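Local coordinates for protein alpha-11 giardin (Giardia intestinalis, PDB 2II2) that binds calcium as a member of the annexin family and probably takes part in parasite attachment and in maintaining the cytoskeleton of the ventral disk, at residues 205-210 and 222-227; 93-99 and 216-221; 135-141 and 175-179; 163-168 and 197-201. One frame throughout, in Å; residues are numbered along the deposited sequence. Where two conformers were deposited one is given.

Contact 1 of 4, residues 205-210 and 222-227; sequences VQEAIE and LCIAHY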
# COMPACT_ATOMS: atom_id res chain seq x y z
N VAL A 205 -7.55 -17.59 -7.94
CA VAL A 205 -8.00 -17.21 -6.61
C VAL A 205 -8.54 -15.79 -6.66
O VAL A 205 -9.56 -15.50 -6.04
CB VAL A 205 -6.89 -17.39 -5.54
CG1 VAL A 205 -7.39 -16.90 -4.19
CG2 VAL A 205 -6.47 -18.86 -5.42
N GLN A 206 -7.86 -14.89 -7.38
CA GLN A 206 -8.35 -13.52 -7.51
C GLN A 206 -9.78 -13.50 -8.02
O GLN A 206 -10.65 -12.80 -7.48
CB GLN A 206 -7.47 -12.69 -8.44
CG GLN A 206 -7.95 -11.23 -8.55
CD GLN A 206 -7.44 -10.49 -9.76
OE1 GLN A 206 -8.18 -9.71 -10.37
NE2 GLN A 206 -6.22 -10.72 -10.14
N GLU A 207 -10.05 -14.23 -9.10
CA GLU A 207 -11.37 -14.22 -9.69
C GLU A 207 -12.41 -14.75 -8.69
O GLU A 207 -13.49 -14.18 -8.55
CB GLU A 207 -11.45 -15.03 -10.99
CG GLU A 207 -12.85 -14.88 -11.64
CD GLU A 207 -13.08 -15.78 -12.84
OE1 GLU A 207 -12.17 -15.89 -13.68
OE2 GLU A 207 -14.21 -16.32 -12.96
N ALA A 208 -12.05 -15.84 -8.02
CA ALA A 208 -12.96 -16.44 -7.04
C ALA A 208 -13.26 -15.45 -5.90
O ALA A 208 -14.41 -15.32 -5.49
CB ALA A 208 -12.42 -17.73 -6.54
N ILE A 209 -12.23 -14.77 -5.40
CA ILE A 209 -12.47 -13.75 -4.37
C ILE A 209 -13.37 -12.62 -4.88
O ILE A 209 -14.29 -12.21 -4.19
CB ILE A 209 -11.12 -13.18 -3.89
CG1 ILE A 209 -10.32 -14.23 -3.12
CG2 ILE A 209 -11.32 -11.97 -3.00
CD1 ILE A 209 -8.86 -13.82 -2.88
N GLU A 210 -13.06 -12.10 -6.05
CA GLU A 210 -13.76 -10.92 -6.54
C GLU A 210 -15.21 -11.24 -6.89
O GLU A 210 -16.07 -10.38 -6.76
CB GLU A 210 -12.97 -10.28 -7.67
CG GLU A 210 -11.71 -9.58 -7.18
CD GLU A 210 -10.85 -8.97 -8.25
OE1 GLU A 210 -10.98 -9.35 -9.43
OE2 GLU A 210 -10.03 -8.07 -7.93
N LEU A 222 -8.47 -9.24 0.59
CA LEU A 222 -8.15 -10.66 0.44
C LEU A 222 -7.24 -10.89 -0.74
O LEU A 222 -6.33 -11.69 -0.67
CB LEU A 222 -9.45 -11.49 0.26
CG LEU A 222 -10.25 -11.69 1.54
CD1 LEU A 222 -11.62 -12.18 1.17
CD2 LEU A 222 -9.52 -12.70 2.49
N CYS A 223 -7.47 -10.18 -1.85
CA CYS A 223 -6.57 -10.34 -3.00
C CYS A 223 -5.15 -9.86 -2.69
O CYS A 223 -4.19 -10.42 -3.19
CB CYS A 223 -7.11 -9.61 -4.22
SG CYS A 223 -8.52 -10.40 -5.00
N ILE A 224 -5.02 -8.79 -1.90
CA ILE A 224 -3.70 -8.30 -1.54
C ILE A 224 -2.96 -9.36 -0.71
O ILE A 224 -1.76 -9.65 -0.93
CB ILE A 224 -3.78 -6.95 -0.81
CG1 ILE A 224 -4.14 -5.85 -1.81
CG2 ILE A 224 -2.47 -6.63 -0.11
CD1 ILE A 224 -4.51 -4.52 -1.18
N ALA A 225 -3.65 -9.92 0.29
CA ALA A 225 -3.01 -10.94 1.13
C ALA A 225 -2.62 -12.17 0.33
O ALA A 225 -1.52 -12.73 0.49
CB ALA A 225 -3.90 -11.30 2.29
N HIS A 226 -3.52 -12.61 -0.54
CA HIS A 226 -3.26 -13.70 -1.49
C HIS A 226 -2.02 -13.42 -2.33
O HIS A 226 -1.10 -14.22 -2.39
CB HIS A 226 -4.52 -13.84 -2.37
CG HIS A 226 -4.29 -14.52 -3.67
ND1 HIS A 226 -4.00 -15.86 -3.78
CD2 HIS A 226 -4.26 -14.01 -4.93
CE1 HIS A 226 -3.82 -16.15 -5.06
NE2 HIS A 226 -3.98 -15.05 -5.77
N TYR A 227 -2.01 -12.27 -3.00
CA TYR A 227 -0.90 -11.97 -3.90
C TYR A 227 0.41 -11.79 -3.15
O TYR A 227 1.45 -12.11 -3.70
CB TYR A 227 -1.22 -10.78 -4.81
CG TYR A 227 -2.05 -11.17 -6.01
CD1 TYR A 227 -3.24 -10.52 -6.30
CD2 TYR A 227 -1.63 -12.19 -6.87
CE1 TYR A 227 -4.00 -10.88 -7.44
CE2 TYR A 227 -2.38 -12.54 -7.99
CZ TYR A 227 -3.56 -11.89 -8.27
OH TYR A 227 -4.25 -12.23 -9.41
O HOH W 1 -4.96 -15.26 -8.44

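Contact 2 of 4, residues 93-99 and 216-221; sequences DFRAIHD and KENARG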
# COMPACT_ATOMS: atom_id res chain seq x y z
N ASP A 93 -10.75 3.30 7.05
CA ASP A 93 -10.42 3.09 5.63
C ASP A 93 -9.62 1.80 5.57
O ASP A 93 -8.37 1.77 5.78
CB ASP A 93 -9.57 4.26 5.12
CG ASP A 93 -9.15 4.09 3.67
OD1 ASP A 93 -9.39 3.00 3.11
OD2 ASP A 93 -8.57 5.03 3.09
N PHE A 94 -10.32 0.69 5.37
CA PHE A 94 -9.65 -0.59 5.31
C PHE A 94 -8.65 -0.67 4.17
O PHE A 94 -7.66 -1.40 4.28
CB PHE A 94 -10.65 -1.74 5.21
CG PHE A 94 -11.33 -2.06 6.50
CD1 PHE A 94 -12.70 -1.92 6.61
CD2 PHE A 94 -10.62 -2.49 7.61
CE1 PHE A 94 -13.37 -2.23 7.80
CE2 PHE A 94 -11.28 -2.80 8.82
CZ PHE A 94 -12.65 -2.66 8.90
N ARG A 95 -8.90 0.03 3.07
CA ARG A 95 -7.94 -0.07 1.96
C ARG A 95 -6.55 0.37 2.45
O ARG A 95 -5.54 -0.28 2.16
CB ARG A 95 -8.36 0.77 0.77
CG ARG A 95 -9.60 0.28 0.07
CD ARG A 95 -9.83 1.07 -1.20
NE ARG A 95 -10.91 0.51 -2.00
CZ ARG A 95 -12.21 0.70 -1.77
NH1 ARG A 95 -12.61 1.48 -0.77
NH2 ARG A 95 -13.12 0.14 -2.55
N ALA A 96 -6.52 1.48 3.19
CA ALA A 96 -5.26 2.05 3.66
C ALA A 96 -4.63 1.18 4.76
O ALA A 96 -3.42 0.95 4.78
CB ALA A 96 -5.46 3.47 4.17
N ILE A 97 -5.45 0.69 5.70
CA ILE A 97 -4.91 -0.19 6.74
C ILE A 97 -4.32 -1.46 6.12
O ILE A 97 -3.22 -1.89 6.47
CB ILE A 97 -5.99 -0.56 7.80
CG1 ILE A 97 -6.58 0.71 8.45
CG2 ILE A 97 -5.37 -1.47 8.85
CD1 ILE A 97 -7.90 0.47 9.19
N HIS A 98 -5.05 -2.04 5.18
CA HIS A 98 -4.60 -3.24 4.51
C HIS A 98 -3.28 -3.03 3.79
O HIS A 98 -2.37 -3.86 3.87
CB HIS A 98 -5.64 -3.72 3.50
CG HIS A 98 -6.85 -4.32 4.13
ND1 HIS A 98 -8.00 -4.54 3.41
CD2 HIS A 98 -7.09 -4.74 5.39
CE1 HIS A 98 -8.91 -5.07 4.22
NE2 HIS A 98 -8.37 -5.22 5.42
N ASP A 99 -3.16 -1.92 3.07
CA ASP A 99 -1.91 -1.64 2.36
C ASP A 99 -0.72 -1.71 3.34
O ASP A 99 0.35 -2.28 3.06
CB ASP A 99 -1.93 -0.25 1.70
CG ASP A 99 -2.88 -0.15 0.52
OD1 ASP A 99 -3.37 -1.19 0.06
OD2 ASP A 99 -3.15 0.97 0.03
N LYS A 216 -16.11 -4.12 -1.95
CA LYS A 216 -14.86 -3.92 -2.64
C LYS A 216 -13.65 -3.93 -1.71
O LYS A 216 -12.58 -4.44 -2.08
CB LYS A 216 -14.92 -2.61 -3.41
CG LYS A 216 -15.92 -2.58 -4.57
CD LYS A 216 -15.89 -1.24 -5.27
CE LYS A 216 -16.68 -1.24 -6.59
NZ LYS A 216 -18.15 -1.06 -6.40
N GLU A 217 -13.80 -3.40 -0.50
CA GLU A 217 -12.74 -3.39 0.48
C GLU A 217 -12.38 -4.79 0.86
O GLU A 217 -11.20 -5.12 0.99
CB GLU A 217 -13.13 -2.63 1.74
CG GLU A 217 -12.95 -1.16 1.61
CD GLU A 217 -13.14 -0.43 2.91
OE1 GLU A 217 -14.13 -0.72 3.61
OE2 GLU A 217 -12.30 0.43 3.21
N ASN A 218 -13.40 -5.63 1.10
CA ASN A 218 -13.19 -7.03 1.43
C ASN A 218 -12.43 -7.75 0.32
O ASN A 218 -11.39 -8.37 0.55
CB ASN A 218 -14.52 -7.79 1.67
CG ASN A 218 -15.13 -7.57 3.07
OD1 ASN A 218 -14.43 -7.30 4.05
ND2 ASN A 218 -16.45 -7.71 3.16
N ALA A 219 -12.95 -7.67 -0.91
CA ALA A 219 -12.35 -8.38 -2.04
C ALA A 219 -10.91 -7.95 -2.25
O ALA A 219 -10.02 -8.76 -2.45
CB ALA A 219 -13.17 -8.17 -3.32
N ARG A 220 -10.71 -6.64 -2.23
CA ARG A 220 -9.39 -6.09 -2.46
C ARG A 220 -8.40 -6.55 -1.40
O ARG A 220 -7.26 -6.94 -1.70
CB ARG A 220 -9.46 -4.56 -2.47
CG ARG A 220 -8.14 -3.82 -2.62
CD ARG A 220 -8.39 -2.37 -2.37
NE ARG A 220 -7.23 -1.49 -2.51
CZ ARG A 220 -6.31 -1.31 -1.56
NH1 ARG A 220 -6.39 -1.96 -0.37
NH2 ARG A 220 -5.29 -0.49 -1.76
N GLY A 221 -8.83 -6.52 -0.14
CA GLY A 221 -7.90 -6.91 0.94
C GLY A 221 -7.49 -8.38 0.86
O GLY A 221 -6.32 -8.74 1.06
O HOH W 2 -8.64 -3.40 0.92

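Contact 3 of 4, residues 135-141 and 175-179; sequences TSAASYL and HEAVV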
# COMPACT_ATOMS: atom_id res chain seq x y z
N THR A 135 -15.88 -8.70 12.20
CA THR A 135 -17.10 -9.09 11.50
C THR A 135 -16.69 -9.61 10.11
O THR A 135 -16.79 -10.80 9.78
CB THR A 135 -18.09 -7.90 11.43
OG1 THR A 135 -17.44 -6.75 10.84
CG2 THR A 135 -18.60 -7.51 12.85
N SER A 136 -16.11 -8.72 9.33
CA SER A 136 -15.87 -8.96 7.93
C SER A 136 -14.51 -9.58 7.67
O SER A 136 -13.63 -9.55 8.54
CB SER A 136 -15.89 -7.60 7.25
OG SER A 136 -14.92 -6.76 7.82
N ALA A 137 -14.31 -10.08 6.45
CA ALA A 137 -12.96 -10.47 6.03
C ALA A 137 -11.99 -9.31 6.22
O ALA A 137 -10.88 -9.51 6.70
CB ALA A 137 -12.98 -10.92 4.58
N ALA A 138 -12.43 -8.09 5.87
CA ALA A 138 -11.56 -6.92 6.01
C ALA A 138 -11.07 -6.73 7.44
O ALA A 138 -9.89 -6.45 7.66
CB ALA A 138 -12.27 -5.67 5.54
N SER A 139 -11.97 -6.90 8.39
CA SER A 139 -11.59 -6.77 9.80
C SER A 139 -10.66 -7.87 10.28
O SER A 139 -9.66 -7.59 10.97
CB SER A 139 -12.82 -6.66 10.69
OG SER A 139 -13.63 -7.83 10.66
N TYR A 140 -10.96 -9.12 9.92
CA TYR A 140 -10.08 -10.21 10.25
C TYR A 140 -8.70 -10.03 9.65
O TYR A 140 -7.70 -10.36 10.28
CB TYR A 140 -10.65 -11.59 9.85
CG TYR A 140 -11.63 -12.08 10.86
CD1 TYR A 140 -13.00 -11.94 10.66
CD2 TYR A 140 -11.20 -12.67 12.04
CE1 TYR A 140 -13.92 -12.37 11.62
CE2 TYR A 140 -12.12 -13.11 13.01
CZ TYR A 140 -13.47 -12.95 12.77
OH TYR A 140 -14.37 -13.37 13.73
N LEU A 141 -8.59 -9.50 8.43
CA LEU A 141 -7.28 -9.27 7.82
C LEU A 141 -6.46 -8.33 8.69
O LEU A 141 -5.26 -8.56 8.88
CB LEU A 141 -7.44 -8.68 6.43
CG LEU A 141 -7.81 -9.69 5.34
CD1 LEU A 141 -8.44 -8.99 4.14
CD2 LEU A 141 -6.55 -10.48 4.93
N HIS A 175 -15.28 -16.41 6.87
CA HIS A 175 -14.29 -15.36 6.61
C HIS A 175 -13.01 -15.55 7.41
O HIS A 175 -11.90 -15.40 6.90
CB HIS A 175 -14.88 -13.97 6.84
CG HIS A 175 -16.15 -13.77 6.11
ND1 HIS A 175 -16.23 -13.80 4.73
CD2 HIS A 175 -17.43 -13.62 6.55
CE1 HIS A 175 -17.49 -13.66 4.36
NE2 HIS A 175 -18.23 -13.53 5.44
N GLU A 176 -13.18 -15.87 8.69
CA GLU A 176 -12.02 -16.06 9.56
C GLU A 176 -11.14 -17.20 9.05
O GLU A 176 -9.93 -17.05 8.98
CB GLU A 176 -12.44 -16.31 10.99
CG GLU A 176 -11.26 -16.60 11.90
CD GLU A 176 -11.64 -16.73 13.37
OE1 GLU A 176 -12.84 -16.62 13.71
OE2 GLU A 176 -10.72 -16.98 14.17
N ALA A 177 -11.76 -18.32 8.66
CA ALA A 177 -10.98 -19.47 8.18
C ALA A 177 -10.20 -19.10 6.91
O ALA A 177 -9.06 -19.52 6.73
CB ALA A 177 -11.88 -20.68 7.96
N VAL A 178 -10.83 -18.33 6.01
CA VAL A 178 -10.16 -17.96 4.77
C VAL A 178 -8.98 -17.04 5.05
O VAL A 178 -7.90 -17.26 4.53
CB VAL A 178 -11.16 -17.29 3.79
CG1 VAL A 178 -10.42 -16.68 2.60
CG2 VAL A 178 -12.17 -18.31 3.32
N VAL A 179 -9.21 -16.02 5.88
CA VAL A 179 -8.16 -15.09 6.20
C VAL A 179 -7.03 -15.83 6.92
O VAL A 179 -5.84 -15.64 6.59
CB VAL A 179 -8.70 -13.93 7.07
CG1 VAL A 179 -7.54 -13.09 7.58
CG2 VAL A 179 -9.64 -13.09 6.26

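Contact 4 of 4, residues 163-168 and 197-201; sequences LKHNLI and FEVLT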
# COMPACT_ATOMS: atom_id res chain seq x y z
N LEU A 163 -10.23 -23.33 0.36
CA LEU A 163 -10.49 -22.15 -0.45
C LEU A 163 -11.61 -22.35 -1.46
O LEU A 163 -12.45 -21.47 -1.62
CB LEU A 163 -9.23 -21.67 -1.17
CG LEU A 163 -8.13 -21.14 -0.26
CD1 LEU A 163 -6.91 -20.73 -1.07
CD2 LEU A 163 -8.63 -19.94 0.58
N LYS A 164 -11.64 -23.48 -2.16
CA LYS A 164 -12.73 -23.72 -3.11
C LYS A 164 -14.06 -23.73 -2.37
O LYS A 164 -15.04 -23.12 -2.80
CB LYS A 164 -12.52 -25.05 -3.85
CG LYS A 164 -13.71 -25.49 -4.73
CD LYS A 164 -13.37 -26.78 -5.46
CE LYS A 164 -14.49 -27.22 -6.39
NZ LYS A 164 -15.62 -27.76 -5.62
N HIS A 165 -14.11 -24.44 -1.25
CA HIS A 165 -15.36 -24.56 -0.54
C HIS A 165 -15.90 -23.21 -0.09
O HIS A 165 -17.07 -22.89 -0.29
CB HIS A 165 -15.21 -25.46 0.67
CG HIS A 165 -16.48 -25.66 1.40
ND1 HIS A 165 -17.51 -26.42 0.90
CD2 HIS A 165 -16.93 -25.14 2.57
CE1 HIS A 165 -18.53 -26.39 1.74
NE2 HIS A 165 -18.20 -25.62 2.76
N ASN A 166 -15.03 -22.42 0.53
CA ASN A 166 -15.47 -21.14 1.06
C ASN A 166 -15.68 -20.09 0.01
O ASN A 166 -16.67 -19.35 0.08
CB ASN A 166 -14.47 -20.64 2.09
CG ASN A 166 -14.61 -21.35 3.42
OD1 ASN A 166 -15.56 -21.09 4.16
ND2 ASN A 166 -13.68 -22.26 3.73
N LEU A 167 -14.82 -20.05 -1.00
CA LEU A 167 -14.94 -18.98 -2.01
C LEU A 167 -15.98 -19.26 -3.07
O LEU A 167 -16.55 -18.32 -3.61
CB LEU A 167 -13.59 -18.68 -2.69
CG LEU A 167 -12.50 -18.16 -1.76
CD1 LEU A 167 -11.18 -18.06 -2.49
CD2 LEU A 167 -12.85 -16.82 -1.15
N ILE A 168 -16.20 -20.53 -3.40
CA ILE A 168 -17.07 -20.86 -4.51
C ILE A 168 -18.34 -21.59 -4.08
O ILE A 168 -19.42 -21.20 -4.50
CB ILE A 168 -16.33 -21.67 -5.60
CG1 ILE A 168 -15.10 -20.89 -6.10
CG2 ILE A 168 -17.30 -21.96 -6.77
CD1 ILE A 168 -14.28 -21.59 -7.13
N PHE A 197 -5.51 -24.92 -6.39
CA PHE A 197 -6.81 -24.28 -6.51
C PHE A 197 -7.15 -24.06 -7.98
O PHE A 197 -8.27 -24.29 -8.41
CB PHE A 197 -6.81 -22.94 -5.77
CG PHE A 197 -8.12 -22.20 -5.84
CD1 PHE A 197 -9.04 -22.31 -4.80
CD2 PHE A 197 -8.43 -21.39 -6.91
CE1 PHE A 197 -10.22 -21.63 -4.83
CE2 PHE A 197 -9.64 -20.67 -6.96
CZ PHE A 197 -10.53 -20.80 -5.91
N GLU A 198 -6.18 -23.60 -8.76
CA GLU A 198 -6.42 -23.33 -10.19
C GLU A 198 -6.77 -24.62 -10.91
O GLU A 198 -7.66 -24.65 -11.75
CB GLU A 198 -5.20 -22.65 -10.81
CG GLU A 198 -5.07 -21.20 -10.34
CD GLU A 198 -4.03 -20.41 -11.10
OE1 GLU A 198 -3.24 -21.00 -11.86
OE2 GLU A 198 -4.03 -19.18 -10.91
N VAL A 199 -6.10 -25.72 -10.56
CA VAL A 199 -6.37 -27.00 -11.19
C VAL A 199 -7.77 -27.49 -10.79
O VAL A 199 -8.54 -27.95 -11.63
CB VAL A 199 -5.30 -28.05 -10.81
CG1 VAL A 199 -5.69 -29.45 -11.31
CG2 VAL A 199 -3.93 -27.65 -11.38
N LEU A 200 -8.09 -27.40 -9.51
CA LEU A 200 -9.37 -27.86 -8.99
C LEU A 200 -10.59 -27.10 -9.55
O LEU A 200 -11.67 -27.67 -9.77
CB LEU A 200 -9.39 -27.67 -7.46
CG LEU A 200 -8.70 -28.67 -6.54
CD1 LEU A 200 -8.77 -28.19 -5.10
CD2 LEU A 200 -9.36 -30.03 -6.65
N THR A 201 -10.42 -25.80 -9.78
CA THR A 201 -11.58 -24.96 -10.07
C THR A 201 -11.63 -24.40 -11.49
O THR A 201 -12.69 -23.95 -11.94
CB THR A 201 -11.62 -23.70 -9.14
OG1 THR A 201 -10.50 -22.86 -9.42
CG2 THR A 201 -11.65 -24.08 -7.68

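Contact 1 of 4, residues 205-210 and 222-227
I209 leans on L222 and C223 where segments 205-210 and 222-227 run antiparallel, their axes 9.9 Å apart at 163°. From I209 CB, which lies 4.0 Å from C223 SG, the side chain forks. Branch CG2 settles between C223 SG and L222 CB, 3.8 Å from the latter. Branch CG1 turns toward L167 of helix 156-169, and its tip CD1 returns to L222 CB at 4.0 Å. With chi1 -67°, CG2 lies anti to the backbone N, on the side of L222 and C223.

A turn earlier, V205 covers one face of the H226 imidazole in a CH-pi contact: CB stands 3.7 Å from the ring centroid, nearer the rim than the middle. H226 ND1 is hydrogen-bonded to Y190 OH. A water accepts from the backbone N of Q206 at 3.1 Å and also bonds H226 NE2 (2.9 Å) and Y227 OH (3.3 Å). C223 SG is additionally flanked by Q206 CG.

The seam is therefore chiefly apolar, and its one water joins three polar groups of both helices that make no clear direct hydrogen bond, while bonds at both ring nitrogens, to Y190 and to this water, probably restrain the rotation of the imidazole.

Contact 2 of 4, residues 93-99 and 216-221
The guanidinium of R220 carries R95 CB over one face, 3.5 Å above the plane, while D99 and a water meet its edge. The R95 guanidinium is covered on one face by E217 CG. At the edge of the H98 imidazole lie the same water and E217 O, and F94 presents its ring edge to E217 OE1.

R220 arrives with CG anti to its backbone N (chi1 176°). In its salt bridge to D99, NH2 meets the syn lone pair of OD1 at 2.7 Å, that oxygen lying 19° out of the guanidinium plane; the NH2-OD2 and NH1-OD1 bonds are weaker. NH1 also bonds R95 O weakly. The water accepts from R220 NH1 (3.0 Å), donates to E217 O (3.1 Å) and bonds H98 ND1 (2.8 Å), while H98 NE2 holds A138 O. E217 OE2 accepts weakly from F94 N at 2.9 Å and from R95 N.

The network ties helix 94-102 to the start of helix 216-230 within the all-helical annexin fold, and R258 of helix 249-263 joins through D99 OD2. Between two arginines the buried D99 probably stays ionised, and the E217 carboxylate, facing the N terminus of helix 94-102, probably gains from its dipole.

Contact 3 of 4, residues 135-141 and 175-179
The carbonyl oxygen of S136, one residue before the helix whose Y140 packs on E176 and V179, accepts from two donors: S139 OG at 2.7 Å and Y140 N at 3.0 Å. The hydroxyl comes in slightly tilted from the carbonyl plane. S139 OG in turn accepts from T135 N, and S136 OG takes the amide of S139 at 3.0 Å, an N-cap that starts helix 137-147. A138 N, in the same first turn, is held by N218 OD1 from helix 216-230.

Across the contact there is no hydrogen bond, only packing. Y140 lays its ring against E176: CB of the glutamate stands over one face, 3.9 Å from the centroid and 14° off the normal. The carboxylate, turned almost level with the ring (planes 19° apart), runs on along that face toward the hydroxyl, and its OE2 makes a salt bridge to R180. V179 wedges its two methyls into the other helix, CG1 3.8 Å from L141 CD2 and CG2 4.0 Å from Y140 CB. H175 sets its CB 4.0 Å from A137 N, and its ring meets Y213, whose hydroxyl bonds ND1.

Segments 137-141 and 175-179 cross at -45°, with A137 and H175 close together. Such angled packing of a serine-capped helix start on a second helix is consistent with the all-helical annexin fold.

Contact 4 of 4, residues 163-168 and 197-201
Segments 163-168 and 197-201 cross at -63° with their axes 11.0 Å apart, K164 and F197 having the nearest CA atoms, and the first helix widens into a pi-type turn at 165-168. F197 projects into the space between them, a knob among L163, K164, L167 and I168. With CG anti to its own nitrogen, the phenyl group points toward the other helix: CD1 comes 3.7 Å from L163 CB, CE1 reaches 3.5 Å from K164 N close to the ring plane, and CZ ends 4.0 Å from I168 CD1.

T201 closes one face of the ring from its own helix, its methyl CG2 3.8 Å above the plane and over the centre. The same methyl is touched by I168 CD1 at 3.7 Å and by the aliphatic run of K164, whose CG lies 3.9 Å away as the two side chains pass in opposite directions. K164 then bends at chi4 and carries its ammonium off to a salt bridge with D169.

Chi1 of 66° puts T201 OG1 where it can turn back to F197 O, 2.8 Å away and 38° out of the carbonyl plane. T201 N comes to that oxygen from the opposite face, and OG1 also accepts from K203 N beyond the helix end. V205 and A208 of helix 205-212 pack on F197 as well.

This knob-into-hole contact from helix 187-201 into helix 156-169, two helices that are not adjacent in the chain, is part of the all-helical annexin fold.

Overall arrangement
Helix 94-102 opens contact 2, the longest closure, which waits for helix 216-230. Inside that loop helix 137-147 opens contact 3 and helix 156-169 opens contact 4; helix 175-184 then completes contact 3 and helix 187-201 contact 4, so these two cross. Helix 205-212 follows and starts contact 1. Residues 216-221 finish contact 2 and, one turn on, residues 222-227 finish contact 1, so these cross as well. Helix 216-230 thus serves two closures. L222 packs on V179 and L141, and A208 on L167, linking contact 1 to contacts 3 and 4. Polar links through A138 join contacts 2 and 3, whereas contacts 2 and 4 stay about 9 Å apart at their nearest atoms.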